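Local coordinates for CrtC domain-containing protein (Fusarium vanettenii 77-13-4, PDB 7A0Q), which is a kievitone hydratase, a lyase that probably adds water to the plant antifungal compound kievitone and so helps the fungus to detoxify it, at residues F26-E31 and Y64-N69; F222-P227 and F297-Y302. One frame throughout, in Å; residues are numbered along the deposited sequence.

Contact 1. Residues F26-E31 and Y64-N69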
loop_
_atom_site.group_PDB
_atom_site.type_symbol
_atom_site.label_atom_id
_atom_site.label_comp_id
_atom_site.label_asym_id
_atom_site.label_seq_id
_atom_site.Cartn_x
_atom_site.Cartn_y
_atom_site.Cartn_z
ATOM N N PHE A 26 12.290 4.847 -13.488
ATOM C CA PHE A 26 11.479 5.695 -12.625
ATOM C C PHE A 26 12.353 6.323 -11.546
ATOM O O PHE A 26 13.297 5.688 -11.072
ATOM C CB PHE A 26 10.360 4.891 -11.975
ATOM C CG PHE A 26 9.304 4.469 -12.927
ATOM C CD1 PHE A 26 8.269 5.331 -13.249
ATOM C CD2 PHE A 26 9.351 3.219 -13.525
ATOM C CE1 PHE A 26 7.290 4.953 -14.140
ATOM C CE2 PHE A 26 8.374 2.833 -14.421
ATOM C CZ PHE A 26 7.345 3.704 -14.732
ATOM N N PRO A 27 12.063 7.569 -11.137
ATOM C CA PRO A 27 12.905 8.283 -10.170
ATOM C C PRO A 27 12.637 7.893 -8.712
ATOM O O PRO A 27 12.422 8.750 -7.850
ATOM C CB PRO A 27 12.564 9.750 -10.444
ATOM C CG PRO A 27 11.142 9.715 -10.892
ATOM C CD PRO A 27 10.952 8.406 -11.627
ATOM N N PHE A 28 12.682 6.586 -8.429
ATOM C CA PHE A 28 12.553 6.111 -7.053
ATOM C C PHE A 28 13.677 6.673 -6.192
ATOM O O PHE A 28 14.852 6.611 -6.569
ATOM C CB PHE A 28 12.597 4.582 -6.995
ATOM C CG PHE A 28 11.559 3.883 -7.832
ATOM C CD1 PHE A 28 10.346 4.485 -8.151
ATOM C CD2 PHE A 28 11.799 2.589 -8.275
ATOM C CE1 PHE A 28 9.395 3.803 -8.910
ATOM C CE2 PHE A 28 10.862 1.910 -9.040
ATOM C CZ PHE A 28 9.658 2.512 -9.358
ATOM N N LYS A 29 13.319 7.200 -5.017
ATOM C CA LYS A 29 14.317 7.668 -4.064
ATOM C C LYS A 29 13.651 7.882 -2.713
ATOM O O LYS A 29 12.451 8.183 -2.658
ATOM C CB LYS A 29 14.986 8.964 -4.548
ATOM C CG LYS A 29 14.033 10.118 -4.765
ATOM C CD LYS A 29 14.740 11.318 -5.407
ATOM C CE LYS A 29 15.193 10.999 -6.830
ATOM N NZ LYS A 29 15.715 12.188 -7.575
ATOM N N PRO A 30 14.381 7.741 -1.615
ATOM C CA PRO A 30 13.776 7.912 -0.293
ATOM C C PRO A 30 13.725 9.372 0.127
ATOM O O PRO A 30 14.461 10.228 -0.371
ATOM C CB PRO A 30 14.710 7.125 0.623
ATOM C CG PRO A 30 16.063 7.297 -0.034
ATOM C CD PRO A 30 15.800 7.340 -1.523
ATOM N N GLU A 31 12.833 9.642 1.075
ATOM C CA GLU A 31 12.921 10.887 1.814
ATOM C C GLU A 31 13.909 10.728 2.962
ATOM O O GLU A 31 14.346 9.621 3.298
ATOM C CB GLU A 31 11.538 11.320 2.317
ATOM C CG GLU A 31 10.677 11.792 1.169
ATOM C CD GLU A 31 9.245 12.117 1.570
ATOM O OE1 GLU A 31 8.780 11.628 2.625
ATOM O OE2 GLU A 31 8.597 12.871 0.813
ATOM N N TYR A 64 9.465 0.236 -4.002
ATOM C CA TYR A 64 9.829 0.656 -5.347
ATOM C C TYR A 64 11.350 0.625 -5.415
ATOM O O TYR A 64 12.013 1.474 -4.814
ATOM C CB TYR A 64 9.282 2.053 -5.625
ATOM C CG TYR A 64 7.782 2.191 -5.423
ATOM C CD1 TYR A 64 7.246 2.463 -4.167
ATOM C CD2 TYR A 64 6.909 2.046 -6.498
ATOM C CE1 TYR A 64 5.867 2.592 -3.992
ATOM C CE2 TYR A 64 5.549 2.174 -6.342
ATOM C CZ TYR A 64 5.030 2.445 -5.092
ATOM O OH TYR A 64 3.669 2.564 -4.979
ATOM N N ILE A 65 11.900 -0.357 -6.131
ATOM C CA ILE A 65 13.294 -0.763 -5.976
ATOM C C ILE A 65 14.062 -0.493 -7.267
ATOM O O ILE A 65 13.580 -0.807 -8.357
ATOM C CB ILE A 65 13.393 -2.254 -5.602
ATOM C CG1 ILE A 65 12.988 -2.477 -4.135
ATOM C CG2 ILE A 65 14.798 -2.791 -5.880
ATOM C CD1 ILE A 65 12.717 -3.920 -3.798
ATOM N N THR A 66 15.245 0.105 -7.137
ATOM C CA THR A 66 16.302 -0.015 -8.138
ATOM C C THR A 66 17.420 -0.838 -7.511
ATOM O O THR A 66 17.848 -0.542 -6.393
ATOM C CB THR A 66 16.846 1.347 -8.580
ATOM O OG1 THR A 66 15.770 2.204 -8.983
ATOM C CG2 THR A 66 17.817 1.175 -9.753
ATOM N N THR A 67 17.867 -1.885 -8.213
ATOM C CA THR A 67 18.959 -2.697 -7.704
ATOM C C THR A 67 20.300 -2.052 -8.052
ATOM O O THR A 67 20.370 -1.093 -8.827
ATOM C CB THR A 67 18.908 -4.111 -8.275
ATOM O OG1 THR A 67 19.059 -4.036 -9.695
ATOM C CG2 THR A 67 17.577 -4.802 -7.934
ATOM N N THR A 68 21.374 -2.591 -7.463
ATOM C CA THR A 68 22.696 -2.043 -7.739
ATOM C C THR A 68 23.147 -2.329 -9.164
ATOM O O THR A 68 24.075 -1.666 -9.643
ATOM C CB THR A 68 23.732 -2.568 -6.740
ATOM O OG1 THR A 68 23.780 -4.001 -6.772
ATOM C CG2 THR A 68 23.391 -2.105 -5.335
ATOM N N ASN A 69 22.517 -3.285 -9.857
ATOM C CA ASN A 69 22.766 -3.479 -11.281
ATOM C C ASN A 69 21.675 -2.858 -12.152
ATOM O O ASN A 69 21.471 -3.293 -13.291
ATOM C CB ASN A 69 22.964 -4.967 -11.599
ATOM C CG ASN A 69 21.728 -5.802 -11.343
ATOM O OD1 ASN A 69 20.950 -5.525 -10.429
ATOM N ND2 ASN A 69 21.550 -6.853 -12.144
#
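The Phe28 ring is gripped from both faces. Tyr64 CB sits over the centre of one face, 3.5 Å from the centroid of the Phe28 ring and only 3° off its normal, a clear CH-pi contact. Phe26 CB lies over the opposite face, shifted toward the rim. Ile65 O is at the ring edge, in plane. The contact lays the N-terminal loop against the end of strand 58-66, which pairs antiparallel with strands 72-81 and 202-210 in what is probably the N-terminal, CrtC-type lipocalin-like half. Pro27 is the centre of an inverse gamma turn, closed by a weak bond from Phe28 N to Phe26 O. This tight turn folds Phe26 back over Phe28.

The Tyr64 side chain crosses that of Phe28 at about a right angle. With CG anti to the Tyr64 carbonyl carbon (chi1 -55°), CB is left over the Phe28 face, and on the ring CD2 comes nearest, 3.9 Å from Phe28 CE1. The two ring planes are oblique, at 57°. The Tyr64 ring stacks on that of His202, and its hydroxyl probably bonds to Gln223 OE1. Thr66 OG1 is also near the Phe28 ring, but its bonds go to Lys200 O and Gln72 NE2. No hydrogen bond joins the two segments. The nearest approach is Phe28 CD2 to Tyr64 C, 3.5 Å.

Contact 2. Residues F222-P227 and F297-Y302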
loop_
_atom_site.group_PDB
_atom_site.type_symbol
_atom_site.label_atom_id
_atom_site.label_comp_id
_atom_site.label_asym_id
_atom_site.label_seq_id
_atom_site.Cartn_x
_atom_site.Cartn_y
_atom_site.Cartn_z
ATOM N N PHE A 222 -5.884 4.110 -3.927
ATOM C CA PHE A 222 -4.747 4.611 -4.684
ATOM C C PHE A 222 -3.673 5.151 -3.750
ATOM O O PHE A 222 -3.964 5.891 -2.800
ATOM C CB PHE A 222 -5.152 5.731 -5.641
ATOM C CG PHE A 222 -5.997 5.278 -6.785
ATOM C CD1 PHE A 222 -5.407 4.770 -7.937
ATOM C CD2 PHE A 222 -7.381 5.374 -6.723
ATOM C CE1 PHE A 222 -6.185 4.351 -9.011
ATOM C CE2 PHE A 222 -8.168 4.964 -7.798
ATOM C CZ PHE A 222 -7.577 4.457 -8.938
ATOM N N GLN A 223 -2.428 4.820 -4.074
ATOM C CA GLN A 223 -1.236 5.326 -3.404
ATOM C C GLN A 223 -0.415 6.029 -4.476
ATOM O O GLN A 223 0.115 5.366 -5.371
ATOM C CB GLN A 223 -0.458 4.168 -2.781
ATOM C CG GLN A 223 0.856 4.585 -2.158
ATOM C CD GLN A 223 1.920 3.506 -2.219
ATOM O OE1 GLN A 223 3.049 3.772 -2.631
ATOM N NE2 GLN A 223 1.578 2.286 -1.788
ATOM N N LEU A 224 -0.310 7.357 -4.412
ATOM C CA LEU A 224 0.277 8.114 -5.516
ATOM C C LEU A 224 1.495 8.927 -5.090
ATOM O O LEU A 224 1.500 9.566 -4.030
ATOM C CB LEU A 224 -0.756 9.051 -6.157
ATOM C CG LEU A 224 -2.077 8.393 -6.567
ATOM C CD1 LEU A 224 -3.031 9.443 -7.142
ATOM C CD2 LEU A 224 -1.863 7.215 -7.546
ATOM N N HIS A 225 2.502 8.937 -5.964
ATOM C CA HIS A 225 3.712 9.741 -5.818
ATOM C C HIS A 225 3.847 10.672 -7.017
ATOM O O HIS A 225 3.601 10.259 -8.154
ATOM C CB HIS A 225 4.968 8.863 -5.729
ATOM C CG HIS A 225 4.901 7.839 -4.642
ATOM N ND1 HIS A 225 5.517 8.007 -3.421
ATOM C CD2 HIS A 225 4.236 6.661 -4.572
ATOM C CE1 HIS A 225 5.261 6.958 -2.653
ATOM N NE2 HIS A 225 4.474 6.134 -3.326
ATOM N N ILE A 226 4.224 11.922 -6.753
ATOM C CA ILE A 226 4.479 12.907 -7.807
ATOM C C ILE A 226 5.918 13.385 -7.643
ATOM O O ILE A 226 6.184 14.308 -6.857
ATOM C CB ILE A 226 3.476 14.072 -7.754
ATOM C CG1 ILE A 226 2.050 13.532 -7.879
ATOM C CG2 ILE A 226 3.769 15.088 -8.877
ATOM C CD1 ILE A 226 0.960 14.574 -7.632
ATOM N N PRO A 227 6.873 12.766 -8.344
ATOM C CA PRO A 227 8.302 12.997 -8.049
ATOM C C PRO A 227 8.761 14.448 -8.060
ATOM O O PRO A 227 9.729 14.772 -7.358
ATOM C CB PRO A 227 9.007 12.184 -9.144
ATOM C CG PRO A 227 8.059 11.054 -9.426
ATOM C CD PRO A 227 6.663 11.610 -9.234
ATOM N N PHE A 297 -6.357 13.506 -12.749
ATOM C CA PHE A 297 -5.352 12.502 -13.061
ATOM C C PHE A 297 -5.934 11.417 -13.949
ATOM O O PHE A 297 -7.095 11.028 -13.791
ATOM C CB PHE A 297 -4.785 11.879 -11.776
ATOM C CG PHE A 297 -4.309 12.897 -10.780
ATOM C CD1 PHE A 297 -2.999 13.338 -10.800
ATOM C CD2 PHE A 297 -5.191 13.447 -9.856
ATOM C CE1 PHE A 297 -2.561 14.298 -9.894
ATOM C CE2 PHE A 297 -4.766 14.407 -8.953
ATOM C CZ PHE A 297 -3.455 14.830 -8.965
ATOM N N LYS A 298 -5.105 10.931 -14.874
ATOM C CA LYS A 298 -5.419 9.808 -15.747
ATOM C C LYS A 298 -4.420 8.710 -15.413
ATOM O O LYS A 298 -3.219 8.883 -15.635
ATOM C CB LYS A 298 -5.319 10.221 -17.218
ATOM C CG LYS A 298 -5.474 9.085 -18.208
ATOM C CD LYS A 298 -6.861 8.459 -18.158
ATOM C CE LYS A 298 -6.785 6.944 -18.000
ATOM N NZ LYS A 298 -5.769 6.317 -18.907
ATOM N N LEU A 299 -4.903 7.594 -14.872
ATOM C CA LEU A 299 -4.041 6.564 -14.303
ATOM C C LEU A 299 -4.186 5.258 -15.076
ATOM O O LEU A 299 -5.281 4.908 -15.527
ATOM C CB LEU A 299 -4.369 6.350 -12.815
ATOM C CG LEU A 299 -4.572 7.629 -11.989
ATOM C CD1 LEU A 299 -6.056 8.014 -11.823
ATOM C CD2 LEU A 299 -3.871 7.510 -10.623
ATOM N N SER A 300 -3.079 4.528 -15.216
ATOM C CA SER A 300 -3.063 3.313 -16.024
ATOM C C SER A 300 -2.257 2.230 -15.334
ATOM O O SER A 300 -1.127 2.473 -14.899
ATOM C CB SER A 300 -2.478 3.585 -17.412
ATOM O OG SER A 300 -3.213 4.607 -18.056
ATOM N N SER A 301 -2.828 1.034 -15.253
ATOM C CA SER A 301 -2.078 -0.088 -14.716
ATOM C C SER A 301 -0.911 -0.420 -15.643
ATOM O O SER A 301 -1.047 -0.404 -16.871
ATOM C CB SER A 301 -2.987 -1.298 -14.530
ATOM O OG SER A 301 -2.286 -2.354 -13.892
ATOM N N TYR A 302 0.243 -0.712 -15.041
ATOM C CA TYR A 302 1.479 -0.901 -15.802
ATOM C C TYR A 302 1.423 -2.151 -16.675
ATOM O O TYR A 302 1.954 -2.163 -17.793
ATOM C CB TYR A 302 2.651 -0.984 -14.829
ATOM C CG TYR A 302 4.031 -0.849 -15.434
ATOM C CD1 TYR A 302 4.545 0.400 -15.770
ATOM C CD2 TYR A 302 4.834 -1.963 -15.625
ATOM C CE1 TYR A 302 5.819 0.528 -16.303
ATOM C CE2 TYR A 302 6.102 -1.846 -16.152
ATOM C CZ TYR A 302 6.586 -0.597 -16.491
ATOM O OH TYR A 302 7.855 -0.476 -17.010
#
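This contact crosses the interior of the eight-stranded antiparallel barrel of the lipocalin-like domain. Strand 218-225 is first in the barrel order and strand 295-308 is sixth, so they are not sheet neighbours. Their nearest CA atoms, those of Phe222 and Leu299, are 9.8 Å apart. Side chains bridge the gap. Phe222, Leu224 and Ile226 point across from one segment, Phe297 and Leu299 from the other.

Leu299 does most of the work with one methyl. Its CD2 lies 3.7 Å from Leu224 CD2. The same Leu299 CD2 is 4.1 Å from Phe222 CD1, which it meets obliquely. The Leu299 chi2 of 97°, away from the staggered positions, sets where this methyl falls. Further along, Ile226 CD1 reaches Phe297 CE1 at 4.2 Å, the side chains crossing at about a right angle. Ile322 and Phe324 of strand 317-328 add to the packing, and Trp287 meets Phe222 edge-to-face.

Gln223 and His225 alternate to the other side of the strand. There His225 NE2 donates to Gln223 OE1 at 2.8 Å, on a lone pair and nearly straight (165°). Across the barrel, by contrast, only carbon meets carbon. Hydrogen bonds to neighbouring strands hold each strand in the barrel; the contact itself rests on dispersion and the burial of apolar surface.

The centres of contact 1 and contact 2 are about 17 Å apart, yet their residues touch where the two lipocalin-like halves probably meet. Tyr64 OH lies 2.7 Å from Gln223 OE1, a probable hydrogen bond, so this oxygen, which also accepts from His225 NE2, joins the two contacts. Tyr64 CE1 also packs 3.9 Å from His225 NE2. The polar side of strand 218-225 thus faces contact 1, while its apolar side makes contact 2. Two further pairs tie the N-terminal loop to the barrel: Pro27 CG to Pro227 CG at 3.7 Å, and Phe26 CZ to Tyr302 CE1 at 3.9 Å. No kievitone is bound. The N-acetylglucosamine about 8 Å from the Phe222 side chain belongs to a glycan attached to the protein.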